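PDB 7D9E: gamma-glutamyltransferase 1 Threonine peptidase. MEROPS family T03 from Pseudomonas nitroreducens, which catalyses transfer of gamma-glutamyl groups from a donor to amines, and probably to water, a reaction exploited in theanine synthesis. Local coordinates for residues Val66-Pro69 with Glu70-Asn73; Tyr299-Leu302 with Leu303-Glu307. All coordinates share one frame; numbering follows the deposited sequence.

Contact 1 (Val66-Pro69 with Glu70-Asn73); sequences VTYP and EAGN
The ring of Tyr68 carries the carboxylate of Glu70 over one face. The two planes are 15° apart and stacked, with Glu70 OE2 3.7 Å above the Tyr68 ring plane, over its centre. At the ring edge, near the plane, lie the methyl of Ala71, whose CB is 4.0 Å from Tyr68 CD2, and Gly72 N. The Ala71 side chain is about 7 Å from the bound 6-diazenyl-5-oxo-L-norleucine. The Glu70 chain bends sharply at chi2 (-92°), which turns its end back over the ring. The backbone makes a type I beta turn just beyond helix 53-67. Ala71 N donates to Tyr68 O at 3.0 Å and almost straight (169°), and Gly72 N adds a weak bond to the same oxygen. A water bridges Pro69 O and Gly72 O. Gln167 NE2 binds both Glu70 OE1 and Thr67 O, so it ties the turn to the helix end. Glu70 OE2 forms a salt bridge with Arg186 of the other protein chain. With an alanine in place of Glu70, Arg186 would probably lose this partner, the Tyr68 face its carboxylate and Gln167 an acceptor. The acid is buried, and these bonds probably favour its charged form at the chain interface.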
loop_
_atom_site.group_PDB
_atom_site.type_symbol
_atom_site.label_atom_id
_atom_site.label_comp_id
_atom_site.label_asym_id
_atom_site.label_seq_id
_atom_site.Cartn_x
_atom_site.Cartn_y
_atom_site.Cartn_z
ATOM N N VAL A 66 -4.003 -14.266 -7.918
ATOM C CA VAL A 66 -4.942 -14.864 -8.850
ATOM C C VAL A 66 -6.292 -14.154 -8.821
ATOM O O VAL A 66 -6.822 -13.766 -9.864
ATOM C CB VAL A 66 -5.105 -16.368 -8.543
ATOM C CG1 VAL A 66 -6.120 -16.984 -9.494
ATOM C CG2 VAL A 66 -3.771 -17.088 -8.622
ATOM N N THR A 67 -6.869 -13.977 -7.632
ATOM C CA THR A 67 -8.250 -13.531 -7.509
ATOM C C THR A 67 -8.414 -12.024 -7.456
ATOM O O THR A 67 -9.545 -11.552 -7.608
ATOM C CB THR A 67 -8.925 -14.157 -6.275
ATOM O OG1 THR A 67 -8.330 -13.628 -5.082
ATOM C CG2 THR A 67 -8.792 -15.677 -6.304
ATOM N N TYR A 68 -7.324 -11.259 -7.264
ATOM C CA TYR A 68 -7.564 -9.839 -7.067
ATOM C C TYR A 68 -6.448 -9.240 -8.000
ATOM O O TYR A 68 -5.617 -8.448 -7.542
ATOM C CB TYR A 68 -7.231 -9.486 -5.657
ATOM C CG TYR A 68 -7.858 -8.231 -5.076
ATOM C CD1 TYR A 68 -9.101 -8.331 -4.493
ATOM C CD2 TYR A 68 -7.364 -6.973 -5.286
ATOM C CE1 TYR A 68 -9.734 -7.251 -3.940
ATOM C CE2 TYR A 68 -8.030 -5.848 -4.774
ATOM C CZ TYR A 68 -9.222 -6.013 -4.111
ATOM O OH TYR A 68 -9.940 -4.953 -3.593
ATOM N N PRO A 69 -6.411 -9.614 -9.288
ATOM C CA PRO A 69 -5.270 -9.226 -10.148
ATOM C C PRO A 69 -5.121 -7.724 -10.381
ATOM O O PRO A 69 -4.067 -7.284 -10.897
ATOM C CB PRO A 69 -5.574 -9.937 -11.477
ATOM C CG PRO A 69 -7.049 -10.154 -11.460
ATOM C CD PRO A 69 -7.369 -10.457 -10.010
ATOM N N GLU A 70 -6.127 -6.923 -10.046
ATOM C CA GLU A 70 -5.950 -5.482 -10.132
ATOM C C GLU A 70 -4.843 -4.997 -9.209
ATOM O O GLU A 70 -4.283 -3.916 -9.442
ATOM C CB GLU A 70 -7.272 -4.771 -9.853
ATOM C CG GLU A 70 -7.911 -5.055 -8.509
ATOM C CD GLU A 70 -8.910 -6.209 -8.512
ATOM O OE1 GLU A 70 -8.594 -7.287 -9.079
ATOM O OE2 GLU A 70 -10.022 -6.019 -7.953
ATOM N N ALA A 71 -4.508 -5.766 -8.169
ATOM C CA ALA A 71 -3.553 -5.309 -7.170
ATOM C C ALA A 71 -2.719 -6.432 -6.567
ATOM O O ALA A 71 -1.496 -6.307 -6.483
ATOM C CB ALA A 71 -4.277 -4.533 -6.067
ATOM N N GLY A 72 -3.354 -7.525 -6.142
ATOM C CA GLY A 72 -2.587 -8.703 -5.782
ATOM C C GLY A 72 -1.780 -9.165 -6.973
ATOM O O GLY A 72 -2.211 -9.018 -8.118
ATOM N N ASN A 73 -0.591 -9.697 -6.717
ATOM C CA ASN A 73 0.329 -9.794 -7.834
ATOM C C ASN A 73 1.509 -10.700 -7.538
ATOM O O ASN A 73 1.897 -10.894 -6.387
ATOM C CB ASN A 73 0.883 -8.399 -8.153
ATOM C CG ASN A 73 1.808 -7.891 -7.075
ATOM O OD1 ASN A 73 3.012 -8.184 -7.082
ATOM N ND2 ASN A 73 1.260 -7.114 -6.138
HETATM O O HOH W 1 -1.823 -8.930 -10.771
#

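Contact 2 (Tyr299-Leu302 with Leu303-Glu307); sequences YIHL and LSEIE
Tyr299 and Leu303 meet one turn apart on alpha-helix 297-317, and the whole contact follows the i to i+4 spacing of that helix. Among the apolar contacts, Leu303 lies over one face of the Tyr299 ring. Leu303 CG makes a CH-pi contact 4.3 Å from the Tyr299 ring centroid, offset toward the rim. Leu303 CD1 reaches Tyr299 CE2 at 3.7 Å. With CG trans to the backbone N (chi1 -178°), the Tyr299 ring stands out from the helix but leans toward its C-terminal end, which puts one face against Leu303. The far end of Tyr299 belongs to the subunit interface: its OH bonds Asn106 of the other protein chain, and its ring stands edge-to-face with Phe111 of that chain.

Among the polar side chains, His301 and Glu305 lie side by side and point the same way. The ring and carboxylate planes are 30° apart. The touch is made by carbon, with His301 CE1 3.5 Å from Glu305 CG. Their polar atoms look elsewhere. His301 ND1 pairs with Tyr155 OH of the other chain, and NE2 with Asn345 O, which together fix the rotation of the ring. Glu305 OE1 takes a salt bridge from Arg309 and hydrogen bonds from Ser350 OG and Asn345 N. This gathering of donors would probably stabilise the negative charge.

The backbone bonds are those of a regular helix. Leu303 N donates to Tyr299 O at 3.0 Å. Glu305 N bonds His301 O and Ile306 N bonds Leu302 O in the same way. Ile300 O is gripped twice. Ser304 N donates to Ile300 O at 2.9 Å. From the opposite face of that carbonyl plane, and 35° out of it, Ser304 OG donates to Ile300 O at 2.8 Å.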
loop_
_atom_site.group_PDB
_atom_site.type_symbol
_atom_site.label_atom_id
_atom_site.label_comp_id
_atom_site.label_asym_id
_atom_site.label_seq_id
_atom_site.Cartn_x
_atom_site.Cartn_y
_atom_site.Cartn_z
ATOM N N TYR A 299 -12.600 19.592 12.870
ATOM C CA TYR A 299 -11.748 18.410 12.907
ATOM C C TYR A 299 -11.028 18.229 11.582
ATOM O O TYR A 299 -9.813 18.008 11.545
ATOM C CB TYR A 299 -12.611 17.175 13.192
ATOM C CG TYR A 299 -11.824 15.888 13.289
ATOM C CD1 TYR A 299 -11.086 15.592 14.424
ATOM C CD2 TYR A 299 -11.795 14.972 12.233
ATOM C CE1 TYR A 299 -10.346 14.430 14.528
ATOM C CE2 TYR A 299 -11.071 13.810 12.331
ATOM C CZ TYR A 299 -10.341 13.541 13.485
ATOM O OH TYR A 299 -9.625 12.376 13.610
ATOM N N ILE A 300 -11.770 18.325 10.478
ATOM C CA ILE A 300 -11.183 18.117 9.163
ATOM C C ILE A 300 -10.188 19.213 8.837
ATOM O O ILE A 300 -9.122 18.948 8.237
ATOM C CB ILE A 300 -12.303 18.006 8.107
ATOM C CG1 ILE A 300 -13.021 16.661 8.251
ATOM C CG2 ILE A 300 -11.737 18.173 6.690
ATOM C CD1 ILE A 300 -14.334 16.549 7.502
ATOM N N HIS A 301 -10.493 20.443 9.252
ATOM C CA HIS A 301 -9.553 21.534 9.044
ATOM C C HIS A 301 -8.256 21.281 9.801
ATOM O O HIS A 301 -7.163 21.478 9.264
ATOM C CB HIS A 301 -10.175 22.853 9.493
ATOM C CG HIS A 301 -9.175 23.946 9.611
ATOM N ND1 HIS A 301 -8.496 24.440 8.517
ATOM C CD2 HIS A 301 -8.693 24.607 10.688
ATOM C CE1 HIS A 301 -7.655 25.376 8.918
ATOM N NE2 HIS A 301 -7.758 25.498 10.228
ATOM N N LEU A 302 -8.360 20.840 11.055
ATOM C CA LEU A 302 -7.163 20.549 11.840
ATOM C C LEU A 302 -6.324 19.468 11.177
ATOM O O LEU A 302 -5.105 19.618 11.046
ATOM C CB LEU A 302 -7.555 20.139 13.255
ATOM C CG LEU A 302 -8.014 21.256 14.200
ATOM C CD1 LEU A 302 -8.581 20.670 15.486
ATOM C CD2 LEU A 302 -6.859 22.198 14.498
ATOM N N LEU A 303 -6.951 18.368 10.731
ATOM C CA LEU A 303 -6.160 17.335 10.064
ATOM C C LEU A 303 -5.477 17.899 8.826
ATOM O O LEU A 303 -4.317 17.563 8.539
ATOM C CB LEU A 303 -7.002 16.126 9.673
ATOM C CG LEU A 303 -7.726 15.352 10.772
ATOM C CD1 LEU A 303 -8.035 13.926 10.272
ATOM C CD2 LEU A 303 -6.981 15.290 12.088
ATOM N N SER A 304 -6.193 18.744 8.065
ATOM C CA SER A 304 -5.628 19.318 6.849
ATOM C C SER A 304 -4.424 20.192 7.159
ATOM O O SER A 304 -3.436 20.174 6.418
ATOM C CB SER A 304 -6.690 20.115 6.093
ATOM O OG SER A 304 -7.804 19.283 5.748
ATOM N N GLU A 305 -4.478 20.948 8.263
ATOM C CA GLU A 305 -3.349 21.797 8.634
ATOM C C GLU A 305 -2.131 20.952 8.972
ATOM O O GLU A 305 -0.992 21.333 8.659
ATOM C CB GLU A 305 -3.726 22.666 9.830
ATOM C CG GLU A 305 -4.581 23.869 9.485
ATOM C CD GLU A 305 -3.788 24.960 8.783
ATOM O OE1 GLU A 305 -2.810 25.482 9.379
ATOM O OE2 GLU A 305 -4.128 25.296 7.630
ATOM N N ILE A 306 -2.348 19.808 9.622
ATOM C CA ILE A 306 -1.243 18.904 9.903
ATOM C C ILE A 306 -0.713 18.304 8.608
ATOM O O ILE A 306 0.503 18.262 8.373
ATOM C CB ILE A 306 -1.674 17.817 10.904
ATOM C CG1 ILE A 306 -2.250 18.441 12.177
ATOM C CG2 ILE A 306 -0.479 16.948 11.240
ATOM C CD1 ILE A 306 -2.772 17.422 13.164
ATOM N N GLU A 307 -1.618 17.875 7.726
ATOM C CA GLU A 307 -1.215 17.234 6.478
ATOM C C GLU A 307 -0.412 18.175 5.590
ATOM O O GLU A 307 0.489 17.719 4.875
ATOM C CB GLU A 307 -2.437 16.663 5.753
ATOM C CG GLU A 307 -3.031 15.494 6.558
ATOM C CD GLU A 307 -4.484 15.213 6.283
ATOM O OE1 GLU A 307 -5.155 16.024 5.614
ATOM O OE2 GLU A 307 -4.959 14.163 6.772
#

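Overall arrangement
Both contacts are buried and local, but they share no helix. Their centres are 34 Å apart, and their nearest atoms about 22 Å. Contact 1 lies closer to the middle of the chain, its centre about 13 Å from the centre of the chain, where helix 53-67 gives way to the loop before strand 77-84, near the bound ligand. The centre of contact 2 is about 25 Å from the centre of the chain, inside helix 297-317. Its backbone follows one repeating helical bond pattern, whereas contact 1 is a type I beta turn with a bridging water. Both face the other protein chain, contact 1 with a buried charge, contact 2 with hydrogen bonds and ring packing.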